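Local coordinates for mandelate racemase/muconate lactonizing enzyme family protein (Roseovarius nubinhibens ISM, PDB 3U4F) that probably acts as a magnesium-dependent hydro-lyase or isomerase of the enolase superfamily, at residues 206-211 and 230-235; 214-219 and 243-248. All coordinates share one frame; numbering follows the deposited sequence.

Contact 1 (206-211 and 230-235). With MG (magnesium ion), chain E; GAI (guanidine), chain F.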
loop_
_atom_site.group_PDB
_atom_site.type_symbol
_atom_site.label_atom_id
_atom_site.label_comp_id
_atom_site.label_asym_id
_atom_site.label_seq_id
_atom_site.Cartn_x
_atom_site.Cartn_y
_atom_site.Cartn_z
ATOM N N ALA A 206 -19.973 -4.886 8.968
ATOM C CA ALA A 206 -19.214 -5.546 10.049
ATOM C C ALA A 206 -17.760 -5.110 10.094
ATOM O O ALA A 206 -16.980 -5.554 10.947
ATOM C CB ALA A 206 -19.299 -7.076 9.892
ATOM N N ASN A 207 -17.374 -4.267 9.151
ATOM C CA ASN A 207 -15.981 -3.772 9.071
ATOM C C ASN A 207 -14.923 -4.795 9.454
ATOM O O ASN A 207 -14.089 -4.550 10.363
ATOM C CB ASN A 207 -15.827 -2.511 9.918
ATOM C CG ASN A 207 -16.613 -1.336 9.359
ATOM O OD1 ASN A 207 -16.167 -0.642 8.420
ATOM N ND2 ASN A 207 -17.770 -1.105 9.924
ATOM N N SER A 208 -14.941 -5.927 8.759
ATOM C CA SER A 208 -13.843 -6.928 8.837
ATOM C C SER A 208 -13.758 -7.709 10.131
ATOM O O SER A 208 -12.704 -8.260 10.465
ATOM C CB SER A 208 -12.472 -6.271 8.542
ATOM O OG SER A 208 -12.315 -5.997 7.156
ATOM N N CYS A 209 -14.864 -7.786 10.861
ATOM C CA CYS A 209 -14.847 -8.380 12.204
ATOM C C CYS A 209 -14.747 -9.903 12.234
ATOM O O CYS A 209 -13.962 -10.460 13.010
ATOM C CB CYS A 209 -16.120 -7.973 12.939
ATOM S SG CYS A 209 -16.132 -8.503 14.668
ATOM N N TYR A 210 -15.520 -10.586 11.373
ATOM C CA TYR A 210 -15.859 -11.991 11.627
ATOM C C TYR A 210 -15.065 -13.060 10.883
ATOM O O TYR A 210 -14.669 -12.869 9.739
ATOM C CB TYR A 210 -17.341 -12.184 11.339
ATOM C CG TYR A 210 -18.239 -11.373 12.246
ATOM C CD1 TYR A 210 -18.355 -11.688 13.600
ATOM C CD2 TYR A 210 -18.979 -10.293 11.754
ATOM C CE1 TYR A 210 -19.221 -10.951 14.449
ATOM C CE2 TYR A 210 -19.819 -9.558 12.575
ATOM C CZ TYR A 210 -19.945 -9.892 13.916
ATOM O OH TYR A 210 -20.784 -9.171 14.723
ATOM N N ALA A 211 -14.874 -14.223 11.510
ATOM C CA ALA A 211 -14.527 -15.410 10.723
ATOM C C ALA A 211 -15.772 -15.848 9.923
ATOM O O ALA A 211 -16.892 -15.500 10.302
ATOM C CB ALA A 211 -14.057 -16.540 11.646
ATOM N N PHE A 230 -25.076 -6.889 3.466
ATOM C CA PHE A 230 -24.185 -7.331 4.553
ATOM C C PHE A 230 -22.760 -7.037 4.087
ATOM O O PHE A 230 -22.179 -7.761 3.255
ATOM C CB PHE A 230 -24.422 -8.839 4.757
ATOM C CG PHE A 230 -23.657 -9.458 5.899
ATOM C CD1 PHE A 230 -23.078 -8.687 6.896
ATOM C CD2 PHE A 230 -23.596 -10.843 5.994
ATOM C CE1 PHE A 230 -22.401 -9.297 7.975
ATOM C CE2 PHE A 230 -22.923 -11.467 7.076
ATOM C CZ PHE A 230 -22.341 -10.702 8.048
ATOM N N GLU A 231 -22.205 -5.961 4.622
ATOM C CA GLU A 231 -20.958 -5.417 4.135
ATOM C C GLU A 231 -19.758 -5.867 4.971
ATOM O O GLU A 231 -19.823 -5.862 6.182
ATOM C CB GLU A 231 -21.075 -3.897 4.115
ATOM C CG GLU A 231 -19.820 -3.173 3.661
ATOM C CD GLU A 231 -20.122 -1.735 3.291
ATOM O OE1 GLU A 231 -21.331 -1.417 3.068
ATOM O OE2 GLU A 231 -19.148 -0.941 3.194
ATOM N N GLU A 232 -18.691 -6.243 4.269
ATOM C CA GLU A 232 -17.374 -6.553 4.821
ATOM C C GLU A 232 -17.472 -7.511 6.008
ATOM O O GLU A 232 -17.028 -7.198 7.089
ATOM C CB GLU A 232 -16.610 -5.248 5.168
ATOM C CG GLU A 232 -15.091 -5.409 5.309
ATOM C CD GLU A 232 -14.393 -4.062 5.457
ATOM O OE1 GLU A 232 -14.675 -3.197 4.602
ATOM O OE2 GLU A 232 -13.561 -3.895 6.401
ATOM N N PRO A 233 -18.100 -8.685 5.806
ATOM C CA PRO A 233 -18.334 -9.590 6.958
ATOM C C PRO A 233 -17.033 -10.060 7.597
ATOM O O PRO A 233 -16.960 -10.242 8.825
ATOM C CB PRO A 233 -19.046 -10.809 6.315
ATOM C CG PRO A 233 -18.751 -10.713 4.820
ATOM C CD PRO A 233 -18.713 -9.195 4.562
ATOM N N CYS A 234 -16.033 -10.283 6.746
ATOM C CA CYS A 234 -14.747 -10.858 7.135
ATOM C C CYS A 234 -13.592 -9.894 6.821
ATOM O O CYS A 234 -13.715 -9.022 5.951
ATOM C CB CYS A 234 -14.517 -12.125 6.325
ATOM S SG CYS A 234 -15.783 -13.430 6.589
ATOM N N PRO A 235 -12.434 -10.101 7.447
ATOM C CA PRO A 235 -11.264 -9.299 7.067
ATOM C C PRO A 235 -11.145 -9.092 5.551
ATOM O O PRO A 235 -11.067 -10.062 4.780
ATOM C CB PRO A 235 -10.089 -10.134 7.611
ATOM C CG PRO A 235 -10.715 -10.730 8.913
ATOM C CD PRO A 235 -12.079 -11.167 8.418
HETATM MG MG MG E . -17.996 -0.207 4.764
HETATM C C GAI F . -18.567 2.189 5.507
HETATM N N1 GAI F . -18.941 3.386 5.880
HETATM N N2 GAI F . -17.573 1.452 6.119
HETATM N N3 GAI F . -19.124 1.615 4.428
HETATM O O HOH W 1 -16.955 -1.743 5.474
#
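At the C-terminal mouth of the enolase-superfamily barrel, where strands 201-205 and 229-231 run parallel and deliver acidic residues to magnesium, the loops leaving the two strands stay joined. Ala-206 N donates to Glu-231 O at 3.0 Å, almost straight; Ser-208 N gives a second bond to Glu-232 O, and Tyr-210 N a third, in the carbonyl plane of Pro-233 O. Between the first and last of these, Ala-206 to Cys-209 form a type I' turn. Ser-208, small enough to fit beside Pro-235, places OG 2.6 Å from Glu-232 OE2, reaching the carboxylate on its anti side and 28° out of its plane; OG is also bonded to Tyr-236 N. The other oxygen, Glu-232 OE1, accepts from a water at 2.8 Å that itself binds magnesium, making Glu-232 a second-shell residue. Glu-231 is first-shell: its extended chain, with CG anti to the backbone N (chi1 178°), sets OE2 2.1 Å from the metal. Asp-205 and Glu-257 bind the same ion, as do guanidine N2 and N3, while Glu-231 OE1 is held by His-229, Gln-278 and a salt bridge to Lys-167. Ala-206 CB lies 4.3 Å from Phe-230 CE1.

Contact 2 (214-219 and 243-248). With MG (magnesium ion), chain G.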
loop_
_atom_site.group_PDB
_atom_site.type_symbol
_atom_site.label_atom_id
_atom_site.label_comp_id
_atom_site.label_asym_id
_atom_site.label_seq_id
_atom_site.Cartn_x
_atom_site.Cartn_y
_atom_site.Cartn_z
ATOM N N GLN A 214 -18.846 -17.328 11.795
ATOM C CA GLN A 214 -19.532 -16.314 12.602
ATOM C C GLN A 214 -20.364 -15.394 11.714
ATOM O O GLN A 214 -21.439 -14.940 12.111
ATOM C CB GLN A 214 -18.543 -15.459 13.355
ATOM C CG GLN A 214 -17.766 -16.182 14.459
ATOM C CD GLN A 214 -16.701 -15.281 15.034
ATOM O OE1 GLN A 214 -15.872 -14.725 14.312
ATOM N NE2 GLN A 214 -16.729 -15.117 16.344
ATOM N N ALA A 215 -19.831 -15.079 10.543
ATOM C CA ALA A 215 -20.516 -14.183 9.624
ATOM C C ALA A 215 -21.719 -14.897 9.020
ATOM O O ALA A 215 -22.748 -14.267 8.758
ATOM C CB ALA A 215 -19.563 -13.728 8.545
ATOM N N ILE A 216 -21.612 -16.208 8.813
ATOM C CA ILE A 216 -22.741 -16.945 8.236
ATOM C C ILE A 216 -23.892 -17.006 9.245
ATOM O O ILE A 216 -25.067 -16.848 8.874
ATOM C CB ILE A 216 -22.299 -18.332 7.716
ATOM C CG1 ILE A 216 -21.458 -18.128 6.459
ATOM C CG2 ILE A 216 -23.501 -19.232 7.424
ATOM C CD1 ILE A 216 -20.550 -19.261 6.131
ATOM N N GLU A 217 -23.552 -17.217 10.513
ATOM C CA GLU A 217 -24.546 -17.163 11.617
ATOM C C GLU A 217 -25.255 -15.798 11.664
ATOM O O GLU A 217 -26.491 -15.721 11.696
ATOM C CB GLU A 217 -23.854 -17.440 12.949
ATOM C CG GLU A 217 -24.799 -17.573 14.145
ATOM C CD GLU A 217 -24.053 -17.635 15.493
ATOM O OE1 GLU A 217 -24.629 -18.190 16.459
ATOM O OE2 GLU A 217 -22.907 -17.118 15.596
ATOM N N LEU A 218 -24.475 -14.719 11.640
ATOM C CA LEU A 218 -25.070 -13.373 11.549
ATOM C C LEU A 218 -25.889 -13.202 10.280
ATOM O O LEU A 218 -26.982 -12.611 10.329
ATOM C CB LEU A 218 -24.012 -12.265 11.621
ATOM C CG LEU A 218 -24.452 -10.789 11.450
ATOM C CD1 LEU A 218 -25.595 -10.432 12.385
ATOM C CD2 LEU A 218 -23.251 -9.841 11.688
ATOM N N GLY A 219 -25.366 -13.670 9.150
ATOM C CA GLY A 219 -26.083 -13.581 7.879
ATOM C C GLY A 219 -27.470 -14.216 7.923
ATOM O O GLY A 219 -28.415 -13.713 7.296
ATOM N N LYS A 243 -15.750 -14.856 0.150
ATOM C CA LYS A 243 -16.432 -15.728 -0.821
ATOM C C LYS A 243 -17.235 -16.843 -0.132
ATOM O O LYS A 243 -18.387 -17.115 -0.485
ATOM C CB LYS A 243 -15.408 -16.328 -1.768
ATOM C CG LYS A 243 -15.985 -17.180 -2.900
ATOM C CD LYS A 243 -14.861 -17.604 -3.830
ATOM C CE LYS A 243 -15.180 -18.870 -4.619
ATOM N NZ LYS A 243 -16.074 -18.523 -5.740
ATOM N N GLU A 244 -16.629 -17.503 0.854
ATOM C CA GLU A 244 -17.372 -18.517 1.607
ATOM C C GLU A 244 -18.687 -17.977 2.169
ATOM O O GLU A 244 -19.727 -18.660 2.130
ATOM C CB GLU A 244 -16.535 -19.088 2.753
ATOM C CG GLU A 244 -17.129 -20.417 3.255
ATOM C CD GLU A 244 -16.425 -20.963 4.490
ATOM O OE1 GLU A 244 -15.211 -20.666 4.683
ATOM O OE2 GLU A 244 -17.120 -21.686 5.251
ATOM N N VAL A 245 -18.647 -16.761 2.707
ATOM C CA VAL A 245 -19.849 -16.148 3.254
ATOM C C VAL A 245 -20.904 -15.857 2.179
ATOM O O VAL A 245 -22.075 -16.233 2.342
ATOM C CB VAL A 245 -19.510 -14.884 4.065
ATOM C CG1 VAL A 245 -20.767 -14.278 4.672
ATOM C CG2 VAL A 245 -18.473 -15.246 5.160
ATOM N N SER A 246 -20.486 -15.190 1.095
ATOM C CA SER A 246 -21.334 -14.973 -0.100
ATOM C C SER A 246 -21.956 -16.257 -0.586
ATOM O O SER A 246 -23.150 -16.294 -0.891
ATOM C CB SER A 246 -20.506 -14.418 -1.281
ATOM O OG SER A 246 -20.153 -13.109 -0.952
ATOM N N GLU A 247 -21.151 -17.308 -0.686
ATOM C CA GLU A 247 -21.685 -18.595 -1.185
ATOM C C GLU A 247 -22.732 -19.227 -0.271
ATOM O O GLU A 247 -23.665 -19.879 -0.764
ATOM C CB GLU A 247 -20.565 -19.591 -1.534
ATOM C CG GLU A 247 -19.779 -19.214 -2.790
ATOM C CD GLU A 247 -18.533 -20.082 -2.998
ATOM O OE1 GLU A 247 -17.863 -20.455 -2.005
ATOM O OE2 GLU A 247 -18.213 -20.397 -4.163
ATOM N N ALA A 248 -22.587 -19.051 1.045
ATOM C CA ALA A 248 -23.532 -19.626 2.009
ATOM C C ALA A 248 -24.817 -18.805 2.206
ATOM O O ALA A 248 -25.813 -19.332 2.711
ATOM C CB ALA A 248 -22.840 -19.873 3.380
HETATM MG MG MG G . -24.842 -15.429 -1.686
HETATM O O HOH W 2 -24.470 -13.549 -0.826
HETATM O O HOH W 3 -23.677 -14.897 -3.384
HETATM O O HOH W 4 -26.546 -14.686 -2.780
HETATM O O HOH W 5 -25.349 -17.318 -2.637
#
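Ile-216 packs against a helix end, by Ala-248 and Val-245, whose backbone carries a magnesium ion: Ser-246 O binds it at 2.1 Å, Leu-249 O supplies a second protein ligand, and four waters complete six-fold coordination. A carbonyl near a helix C terminus suits a cation, since the last turn has carbonyls with no amide ahead of them. The CB of Ser-246 points away from 214-219, and OG is hydrogen-bonded to Ala-273 O.

The helices themselves meet mainly through aliphatic groups, with no hydrogen bond between 214-219 and 243-248. Ile-216 does most of the work. With CG1 beside the backbone N and the chain extended to CD1 (chi2 158°), its longer branch reaches across and lays CD1 3.6 Å from Ala-248 CB, while CG1 passes 4.1 Å from Val-245 CA. Ala-248, having only a methyl, lets that branch come close to the opposite backbone. One turn before Ala-248, both methyls of Val-245 face Ala-215 CB from one side, CG2 at 3.9 Å and CG1 at 4.1 Å; the small alanine suits this buried spot, where Pro-233 also packs. An alanine in place of Ile-216 would take away CG1, CG2 and CD1, and would probably leave a gap beside Ala-248 with Val-245 less covered. The axes of the two short segments come within 9.5 Å at a crossing angle of -31°, both running the same way, as successive helices do round the outside of a (beta/alpha)-barrel.

From the N terminus the chain leaves strand 201-205 through 206-211, enters helix 212-224 with 214-219, returns on strand 229-231 into 230-235, and goes on to helix 239-248 with 243-248. Contact 1 closes the loop spanning helix 212-224; contact 2 closes a later, overlapping one, so the two cross rather than nest. Together they bind two successive beta-alpha units, contact 1 at the strand ends and contact 2 in the outer helical layer. The layers meet directly: Phe-230 CE2 lies 3.3 Å from Ala-215 O, Cys-234 SG 3.5 Å from Val-245 CG2, and Tyr-210 packs on Leu-218.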